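Local atomic coordinates of Slr0280 protein (PDB entry 5H3K), a protein that is of unknown function but carries a phosphodiester glycosidase (NAGPA-family) domain, and so probably acts on a glycosidic phosphodiester bond. Residues P268-I273 with Q283-I288; E277-Q282 with T296-N301; V536-N541 with G569-L574. One frame throughout, in Å; residues are numbered along the deposited sequence.

Contact 1 (P268-I273 with Q283-I288); sequences PPVKTI and QRFVNI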
loop_
_atom_site.group_PDB
_atom_site.type_symbol
_atom_site.label_atom_id
_atom_site.label_comp_id
_atom_site.label_asym_id
_atom_site.label_seq_id
_atom_site.Cartn_x
_atom_site.Cartn_y
_atom_site.Cartn_z
ATOM N N PRO A 268 12.072 -11.638 7.919
ATOM C CA PRO A 268 12.160 -12.739 6.951
ATOM C C PRO A 268 13.508 -12.725 6.239
ATOM O O PRO A 268 14.226 -11.727 6.331
ATOM C CB PRO A 268 11.029 -12.417 5.971
ATOM C CG PRO A 268 10.956 -10.922 5.987
ATOM C CD PRO A 268 11.231 -10.533 7.415
ATOM N N PRO A 269 13.858 -13.820 5.550
ATOM C CA PRO A 269 15.167 -13.884 4.892
ATOM C C PRO A 269 15.267 -12.946 3.686
ATOM O O PRO A 269 14.234 -12.489 3.177
ATOM C CB PRO A 269 15.266 -15.349 4.453
ATOM C CG PRO A 269 13.859 -15.850 4.418
ATOM C CD PRO A 269 13.133 -15.105 5.486
ATOM N N VAL A 270 16.488 -12.660 3.237
ATOM C CA VAL A 270 16.683 -11.735 2.118
ATOM C C VAL A 270 16.200 -12.351 0.821
ATOM O O VAL A 270 16.199 -13.571 0.658
ATOM C CB VAL A 270 18.148 -11.293 1.973
ATOM C CG1 VAL A 270 18.698 -10.851 3.320
ATOM C CG2 VAL A 270 18.989 -12.408 1.393
ATOM N N LYS A 271 15.756 -11.502 -0.097
ATOM C CA LYS A 271 15.212 -11.964 -1.364
ATOM C C LYS A 271 15.352 -10.843 -2.382
ATOM O O LYS A 271 15.228 -9.668 -2.032
ATOM C CB LYS A 271 13.729 -12.347 -1.201
ATOM C CG LYS A 271 13.135 -13.072 -2.427
ATOM C CD LYS A 271 11.600 -13.170 -2.363
ATOM C CE LYS A 271 11.110 -13.983 -1.159
ATOM N NZ LYS A 271 11.725 -15.339 -1.109
ATOM N N THR A 272 15.640 -11.194 -3.627
ATOM C CA THR A 272 15.622 -10.218 -4.716
ATOM C C THR A 272 14.918 -10.838 -5.911
ATOM O O THR A 272 15.389 -11.825 -6.474
ATOM C CB THR A 272 17.045 -9.740 -5.106
ATOM O OG1 THR A 272 17.689 -9.136 -3.975
ATOM C CG2 THR A 272 16.992 -8.719 -6.251
ATOM N N ILE A 273 13.765 -10.282 -6.274
ATOM C CA ILE A 273 12.978 -10.800 -7.383
ATOM C C ILE A 273 12.877 -9.758 -8.482
ATOM O O ILE A 273 12.336 -8.658 -8.269
ATOM C CB ILE A 273 11.538 -11.215 -6.964
ATOM C CG1 ILE A 273 11.554 -12.315 -5.892
ATOM C CG2 ILE A 273 10.759 -11.682 -8.183
ATOM C CD1 ILE A 273 12.099 -13.681 -6.361
ATOM N N GLN A 283 13.771 -7.945 -0.349
ATOM C CA GLN A 283 13.676 -8.015 1.105
ATOM C C GLN A 283 15.117 -8.008 1.617
ATOM O O GLN A 283 15.936 -8.808 1.165
ATOM C CB GLN A 283 12.926 -9.274 1.550
ATOM C CG GLN A 283 12.755 -9.392 3.053
ATOM C CD GLN A 283 11.900 -8.277 3.631
ATOM O OE1 GLN A 283 10.899 -7.871 3.020
ATOM N NE2 GLN A 283 12.293 -7.761 4.810
ATOM N N ARG A 284 15.428 -7.090 2.527
ATOM C CA ARG A 284 16.804 -6.847 2.967
ATOM C C ARG A 284 16.848 -6.549 4.451
ATOM O O ARG A 284 15.834 -6.178 5.049
ATOM C CB ARG A 284 17.374 -5.615 2.246
ATOM C CG ARG A 284 17.914 -5.861 0.853
ATOM C CD ARG A 284 18.372 -4.553 0.219
ATOM N NE ARG A 284 17.250 -3.763 -0.290
ATOM C CZ ARG A 284 17.390 -2.693 -1.058
ATOM N NH1 ARG A 284 16.322 -2.033 -1.487
ATOM N NH2 ARG A 284 18.609 -2.293 -1.397
ATOM N N PHE A 285 18.032 -6.698 5.044
ATOM C CA PHE A 285 18.297 -6.154 6.375
ATOM C C PHE A 285 19.149 -4.904 6.217
ATOM O O PHE A 285 20.187 -4.939 5.559
ATOM C CB PHE A 285 19.032 -7.169 7.257
ATOM C CG PHE A 285 18.201 -8.369 7.629
ATOM C CD1 PHE A 285 17.354 -8.328 8.725
ATOM C CD2 PHE A 285 18.270 -9.540 6.879
ATOM C CE1 PHE A 285 16.582 -9.438 9.072
ATOM C CE2 PHE A 285 17.505 -10.654 7.219
ATOM C CZ PHE A 285 16.656 -10.597 8.318
ATOM N N VAL A 286 18.710 -3.792 6.798
ATOM C CA VAL A 286 19.492 -2.565 6.729
ATOM C C VAL A 286 20.072 -2.246 8.107
ATOM O O VAL A 286 19.339 -2.154 9.099
ATOM C CB VAL A 286 18.662 -1.383 6.200
ATOM C CG1 VAL A 286 19.503 -0.115 6.180
ATOM C CG2 VAL A 286 18.124 -1.689 4.799
ATOM N N ASN A 287 21.394 -2.099 8.166
ATOM C CA ASN A 287 22.074 -1.810 9.421
ATOM C C ASN A 287 22.374 -0.336 9.572
ATOM O O ASN A 287 22.991 0.266 8.692
ATOM C CB ASN A 287 23.386 -2.594 9.506
ATOM C CG ASN A 287 23.173 -4.089 9.439
ATOM O OD1 ASN A 287 22.407 -4.651 10.218
ATOM N ND2 ASN A 287 23.845 -4.744 8.491
ATOM N N ILE A 288 21.908 0.247 10.669
ATOM C CA ILE A 288 22.318 1.591 11.048
ATOM C C ILE A 288 22.848 1.532 12.470
ATOM O O ILE A 288 22.919 0.459 13.065
ATOM C CB ILE A 288 21.160 2.610 10.953
ATOM C CG1 ILE A 288 19.963 2.129 11.770
ATOM C CG2 ILE A 288 20.756 2.825 9.501
ATOM C CD1 ILE A 288 18.851 3.153 11.855
HETATM O O HOH W 1 14.574 -9.024 5.870
HETATM O O HOH W 2 18.002 -8.377 -1.248
#

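Contact 2 (E277-Q282 with T296-N301); sequences EGITWQ and TTVTIN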
loop_
_atom_site.group_PDB
_atom_site.type_symbol
_atom_site.label_atom_id
_atom_site.label_comp_id
_atom_site.label_asym_id
_atom_site.label_seq_id
_atom_site.Cartn_x
_atom_site.Cartn_y
_atom_site.Cartn_z
ATOM N N GLU A 277 9.767 -6.131 -16.311
ATOM C CA GLU A 277 10.682 -5.116 -16.796
ATOM C C GLU A 277 10.397 -3.813 -16.054
ATOM O O GLU A 277 9.251 -3.333 -16.035
ATOM C CB GLU A 277 10.535 -4.902 -18.303
ATOM C CG GLU A 277 11.238 -3.632 -18.767
ATOM C CD GLU A 277 11.584 -3.634 -20.248
ATOM O OE1 GLU A 277 11.384 -4.675 -20.908
ATOM O OE2 GLU A 277 12.059 -2.588 -20.746
ATOM N N GLY A 278 11.424 -3.276 -15.411
ATOM C CA GLY A 278 11.305 -2.004 -14.723
ATOM C C GLY A 278 10.836 -2.099 -13.283
ATOM O O GLY A 278 10.698 -1.069 -12.624
ATOM N N ILE A 279 10.585 -3.311 -12.788
ATOM C CA ILE A 279 10.157 -3.469 -11.389
ATOM C C ILE A 279 10.909 -4.583 -10.661
ATOM O O ILE A 279 10.885 -5.743 -11.088
ATOM C CB ILE A 279 8.645 -3.751 -11.268
ATOM C CG1 ILE A 279 7.818 -2.603 -11.854
ATOM C CG2 ILE A 279 8.269 -3.966 -9.795
ATOM C CD1 ILE A 279 6.324 -2.808 -11.774
ATOM N N THR A 280 11.550 -4.233 -9.549
ATOM C CA THR A 280 12.301 -5.191 -8.735
ATOM C C THR A 280 11.876 -5.161 -7.266
ATOM O O THR A 280 11.803 -4.090 -6.652
ATOM C CB THR A 280 13.798 -4.909 -8.831
ATOM O OG1 THR A 280 14.184 -4.963 -10.208
ATOM C CG2 THR A 280 14.603 -5.940 -8.043
ATOM N N TRP A 281 11.594 -6.343 -6.714
ATOM C CA TRP A 281 11.153 -6.495 -5.323
ATOM C C TRP A 281 12.319 -7.034 -4.483
ATOM O O TRP A 281 12.965 -8.003 -4.875
ATOM C CB TRP A 281 9.922 -7.432 -5.307
ATOM C CG TRP A 281 9.632 -8.222 -4.051
ATOM C CD1 TRP A 281 9.878 -7.870 -2.757
ATOM C CD2 TRP A 281 9.014 -9.517 -4.003
ATOM N NE1 TRP A 281 9.441 -8.864 -1.905
ATOM C CE2 TRP A 281 8.921 -9.882 -2.644
ATOM C CE3 TRP A 281 8.531 -10.384 -4.976
ATOM C CZ2 TRP A 281 8.357 -11.099 -2.242
ATOM C CZ3 TRP A 281 7.975 -11.594 -4.573
ATOM C CH2 TRP A 281 7.891 -11.935 -3.220
ATOM N N GLN A 282 12.626 -6.386 -3.355
ATOM C CA GLN A 282 13.698 -6.873 -2.493
ATOM C C GLN A 282 13.273 -6.929 -1.051
ATOM O O GLN A 282 12.504 -6.081 -0.589
ATOM C CB GLN A 282 14.960 -6.003 -2.616
ATOM C CG GLN A 282 15.568 -6.017 -4.003
ATOM C CD GLN A 282 16.574 -4.904 -4.216
ATOM O OE1 GLN A 282 16.278 -3.882 -4.849
ATOM N NE2 GLN A 282 17.773 -5.098 -3.696
ATOM N N THR A 296 11.336 -3.958 3.361
ATOM C CA THR A 296 10.788 -4.387 2.087
ATOM C C THR A 296 10.752 -3.217 1.114
ATOM O O THR A 296 10.281 -2.118 1.451
ATOM C CB THR A 296 9.348 -4.899 2.236
ATOM O OG1 THR A 296 9.256 -5.773 3.367
ATOM C CG2 THR A 296 8.926 -5.641 0.981
ATOM N N THR A 297 11.262 -3.436 -0.095
ATOM C CA THR A 297 11.236 -2.390 -1.109
ATOM C C THR A 297 10.714 -2.908 -2.434
ATOM O O THR A 297 10.862 -4.089 -2.773
ATOM C CB THR A 297 12.625 -1.771 -1.355
ATOM O OG1 THR A 297 13.533 -2.789 -1.800
ATOM C CG2 THR A 297 13.169 -1.119 -0.090
ATOM N N VAL A 298 10.121 -2.005 -3.199
ATOM C CA VAL A 298 9.870 -2.268 -4.605
ATOM C C VAL A 298 10.441 -1.088 -5.350
ATOM O O VAL A 298 10.134 0.067 -5.034
ATOM C CB VAL A 298 8.394 -2.438 -4.924
ATOM C CG1 VAL A 298 8.217 -2.636 -6.414
ATOM C CG2 VAL A 298 7.818 -3.623 -4.147
ATOM N N THR A 299 11.307 -1.379 -6.313
ATOM C CA THR A 299 11.994 -0.333 -7.051
ATOM C C THR A 299 11.458 -0.312 -8.475
ATOM O O THR A 299 11.353 -1.351 -9.134
ATOM C CB THR A 299 13.524 -0.537 -7.044
ATOM O OG1 THR A 299 14.011 -0.469 -5.694
ATOM C CG2 THR A 299 14.208 0.549 -7.877
ATOM N N ILE A 300 11.096 0.873 -8.942
ATOM C CA ILE A 300 10.391 1.010 -10.203
ATOM C C ILE A 300 11.129 2.014 -11.072
ATOM O O ILE A 300 11.423 3.121 -10.623
ATOM C CB ILE A 300 8.949 1.538 -9.985
ATOM C CG1 ILE A 300 8.117 0.570 -9.132
ATOM C CG2 ILE A 300 8.265 1.797 -11.316
ATOM C CD1 ILE A 300 7.848 1.086 -7.715
ATOM N N ASN A 301 11.441 1.622 -12.308
ATOM C CA ASN A 301 11.983 2.559 -13.286
ATOM C C ASN A 301 10.827 3.250 -13.993
ATOM O O ASN A 301 10.184 2.652 -14.855
ATOM C CB ASN A 301 12.866 1.822 -14.299
ATOM C CG ASN A 301 13.464 2.762 -15.348
ATOM O OD1 ASN A 301 13.104 3.944 -15.430
ATOM N ND2 ASN A 301 14.368 2.232 -16.162
HETATM O O HOH W 3 13.664 -3.000 -4.512
#

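Contact 3 (V536-N541 with G569-L574); sequences VDRNGN and GAVNAL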
loop_
_atom_site.group_PDB
_atom_site.type_symbol
_atom_site.label_atom_id
_atom_site.label_comp_id
_atom_site.label_asym_id
_atom_site.label_seq_id
_atom_site.Cartn_x
_atom_site.Cartn_y
_atom_site.Cartn_z
ATOM N N VAL A 536 13.548 8.554 -4.523
ATOM C CA VAL A 536 14.205 8.302 -5.803
ATOM C C VAL A 536 15.706 8.131 -5.586
ATOM O O VAL A 536 16.299 8.823 -4.752
ATOM C CB VAL A 536 13.914 9.405 -6.850
ATOM C CG1 VAL A 536 12.414 9.540 -7.083
ATOM C CG2 VAL A 536 14.486 10.736 -6.397
ATOM N N ASP A 537 16.309 7.197 -6.321
ATOM C CA ASP A 537 17.761 6.956 -6.241
ATOM C C ASP A 537 18.562 7.762 -7.275
ATOM O O ASP A 537 18.014 8.641 -7.936
ATOM C CB ASP A 537 18.087 5.456 -6.342
ATOM C CG ASP A 537 17.750 4.843 -7.711
ATOM O OD1 ASP A 537 17.644 5.556 -8.742
ATOM O OD2 ASP A 537 17.606 3.606 -7.757
ATOM N N ARG A 538 19.851 7.437 -7.401
ATOM C CA ARG A 538 20.776 8.108 -8.321
ATOM C C ARG A 538 20.332 8.023 -9.780
ATOM O O ARG A 538 20.586 8.934 -10.573
ATOM C CB ARG A 538 22.163 7.470 -8.200
ATOM C CG ARG A 538 22.504 6.971 -6.795
ATOM C CD ARG A 538 23.131 8.071 -5.948
ATOM N NE ARG A 538 23.262 7.675 -4.548
ATOM C CZ ARG A 538 23.716 8.470 -3.583
ATOM N NH1 ARG A 538 24.090 9.716 -3.863
ATOM N NH2 ARG A 538 23.796 8.021 -2.334
ATOM N N ASN A 539 19.674 6.920 -10.125
ATOM C CA ASN A 539 19.279 6.645 -11.499
ATOM C C ASN A 539 17.912 7.230 -11.819
ATOM O O ASN A 539 17.428 7.139 -12.954
ATOM C CB ASN A 539 19.266 5.139 -11.736
ATOM C CG ASN A 539 20.502 4.450 -11.181
ATOM O OD1 ASN A 539 20.404 3.517 -10.373
ATOM N ND2 ASN A 539 21.679 4.910 -11.608
ATOM N N GLY A 540 17.291 7.837 -10.814
ATOM C CA GLY A 540 15.957 8.363 -10.974
ATOM C C GLY A 540 14.938 7.239 -10.935
ATOM O O GLY A 540 13.819 7.416 -11.409
ATOM N N ASN A 541 15.316 6.088 -10.382
ATOM C CA ASN A 541 14.325 5.047 -10.095
ATOM C C ASN A 541 13.583 5.381 -8.808
ATOM O O ASN A 541 14.168 5.934 -7.877
ATOM C CB ASN A 541 14.967 3.662 -9.937
ATOM C CG ASN A 541 15.530 3.116 -11.240
ATOM O OD1 ASN A 541 14.976 3.334 -12.319
ATOM N ND2 ASN A 541 16.642 2.406 -11.140
ATOM N N GLY A 569 20.143 4.197 -0.662
ATOM C CA GLY A 569 20.590 4.937 -1.831
ATOM C C GLY A 569 19.660 6.067 -2.227
ATOM O O GLY A 569 19.715 6.567 -3.356
ATOM N N ALA A 570 18.802 6.492 -1.307
ATOM C CA ALA A 570 17.861 7.562 -1.625
ATOM C C ALA A 570 18.579 8.901 -1.789
ATOM O O ALA A 570 19.348 9.295 -0.918
ATOM C CB ALA A 570 16.791 7.667 -0.548
ATOM N N VAL A 571 18.329 9.601 -2.894
ATOM C CA VAL A 571 18.809 10.983 -3.027
ATOM C C VAL A 571 17.733 12.001 -2.644
ATOM O O VAL A 571 18.048 13.097 -2.200
ATOM C CB VAL A 571 19.353 11.282 -4.440
ATOM C CG1 VAL A 571 20.434 10.286 -4.797
ATOM C CG2 VAL A 571 18.256 11.230 -5.467
ATOM N N ASN A 572 16.466 11.637 -2.838
ATOM C CA ASN A 572 15.339 12.412 -2.318
ATOM C C ASN A 572 14.419 11.390 -1.660
ATOM O O ASN A 572 14.275 10.300 -2.194
ATOM C CB ASN A 572 14.575 13.107 -3.458
ATOM C CG ASN A 572 15.396 14.173 -4.170
ATOM O OD1 ASN A 572 16.024 15.020 -3.541
ATOM N ND2 ASN A 572 15.369 14.145 -5.492
ATOM N N ALA A 573 13.817 11.717 -0.513
ATOM C CA ALA A 573 12.968 10.777 0.208
ATOM C C ALA A 573 11.888 11.512 0.983
ATOM O O ALA A 573 12.166 12.509 1.652
ATOM C CB ALA A 573 13.815 9.912 1.171
ATOM N N LEU A 574 10.661 11.004 0.884
ATOM C CA LEU A 574 9.502 11.561 1.566
ATOM C C LEU A 574 8.936 10.510 2.500
ATOM O O LEU A 574 8.624 9.382 2.076
ATOM C CB LEU A 574 8.431 11.961 0.538
ATOM C CG LEU A 574 7.061 12.362 1.086
ATOM C CD1 LEU A 574 7.186 13.663 1.850
ATOM C CD2 LEU A 574 6.087 12.508 -0.095
#

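Contact 1 (P268-I273 with Q283-I288)
This is the open end of a beta hairpin at the surface, where strand 271-276, one of the two outermost strands of an eight-stranded antiparallel sheet, begins alongside strand 279-288. One hydrogen-bonded antiparallel pair, Lys-271 with Gln-283, registers the two backbones. Its bonds run from Lys-271 N to Gln-283 O (3.0 Å) and from Gln-283 N to Lys-271 O (2.8 Å), each donor lying in the carbonyl plane on a lone pair. Before Lys-271 the chain turns off the sheet, the end-to-end directions of the touching parts standing 116° apart, and side chains replace the ladder. Gln-283 sets CG anti to its backbone N (chi1 -178°) and bends at chi2, which carries its amide to Pro-268, the two side chains crossing at about a right angle, with NE2 reaching Pro-268 CG at 3.6 Å. The amide's OE1 is hydrogen-bonded to Thr-296 OG1 on the next strand. Val-270 brings CG1 to the edge of the Phe-285 ring, 3.8 Å from CD2. One water ties the loop to the strand, donating to Pro-268 O and accepting from Gln-283 NE2. The same water sits over the centre of one face of the Phe-285 ring, its oxygen 3.5 Å above the ring plane.

Contact 2 (E277-Q282 with T296-N301)
Residues 279-282 and 296-300 run as adjacent antiparallel strands, their axes 4.7 Å apart at closest approach and 168° apart in direction. Five backbone hydrogen bonds join the segments: Thr-280 with Thr-299 and Gln-282 with Thr-297 are reciprocal pairs, the straightest being Thr-297 N to Gln-282 O at 176°. A fifth, Asn-301 N to Gly-278 O (2.8 Å), carries the ladder past the strand ends. The face bearing Ile-279, Trp-281, Val-298 and Ile-300 is buried and tight. There Ile-279, with CG2 anti to its backbone N, presses that methyl on Val-298 CG1 at 3.6 Å, while its CG1 lies alongside Ile-300 CG1, both chains pointing the same way. On the same face the Trp-281 side chain touches Leu-586 and Leu-591. The threonine and glutamine face is looser and hydrated: Gln-282 OE1 and Thr-299 OG1 stand 4.2 Å apart, bridged by a water. This water donates to Gln-282 OE1 (2.8 Å) and Thr-280 O, and accepts from Thr-297 OG1 (2.7 Å) and Thr-299 OG1, so four bonds hold it. Thr-297 OG1 is also hydrogen-bonded to Arg-284 NH1. This is an antiparallel beta hairpin, strands 279-288 and 291-300, whose paired ends here have one apolar and one hydrated face.

Contact 3 (V536-N541 with G569-L574)
Val-536 O takes two backbone donors: Val-571 N at 2.9 Å and, weakly, Asn-572 N at 3.4 Å. Val-536 N in turn gives its hydrogen to Asn-572 O at 3.0 Å, with the donor in the carbonyl plane. Two residues, Val-571 and Asn-572, thus face one, the signature of a classic beta bulge. After Val-536, segment 536-541 folds back in a type I turn from Asp-537 to Gly-540. Asp-537 places its carboxylate between its own backbone N and carbonyl carbon (chi1 66°), where OD1 accepts from Asn-539 N (2.8 Å) and Asn-541 N. Both donors approach from above the carboxylate plane, by 48° and 45°, and together they grip the oxygen inside the turn; the bond from Asn-539 defines an Asx turn. Packing follows outside these bonds. The Val-571 side chain projects toward the turn, its CG2 against Val-536 O at 3.2 Å and its CG1 over one face of the Arg-538 guanidinium, 3.8 Å from NH1. Val-536 and Asn-572 lie side by side, CG2 of the valine 3.6 Å from ND2, while Asn-572 OD1 is held by Gln-508 N. Gly-569, with positive phi, follows helix 558-567 and completes a Schellman motif; its carbonyl O receives a CA-H...O contact from Asp-537 CA. Within the phosphodiester glycosidase family region, this is a helix-to-strand connection entering an antiparallel sheet through a classic bulge, beside the hairpin turn of strands 531-536 and 542-547.

From the N terminus, contact 1 opens at 268-273 and closes on 283-288, spanning the turn between strands 271-276 and 279-288. Contact 2 begins inside that span, at 277-282, and ends at 296-301, so the two cross: the hairpins share strand 279-288 and form a three-stranded meander at one margin of the eight-stranded sheet. Contact 3 follows in series, returning at 569-574 after a 27-residue excursion that includes helix 558-567. Strand 542-547 pairs with both 291-300 and 531-536, joining the meander to contact 3's side of the sheet. Contacts 2 and 3 touch where Asn-541 packs on Asn-301, whereas contacts 1 and 3 remain about 7 Å apart at their nearest atoms.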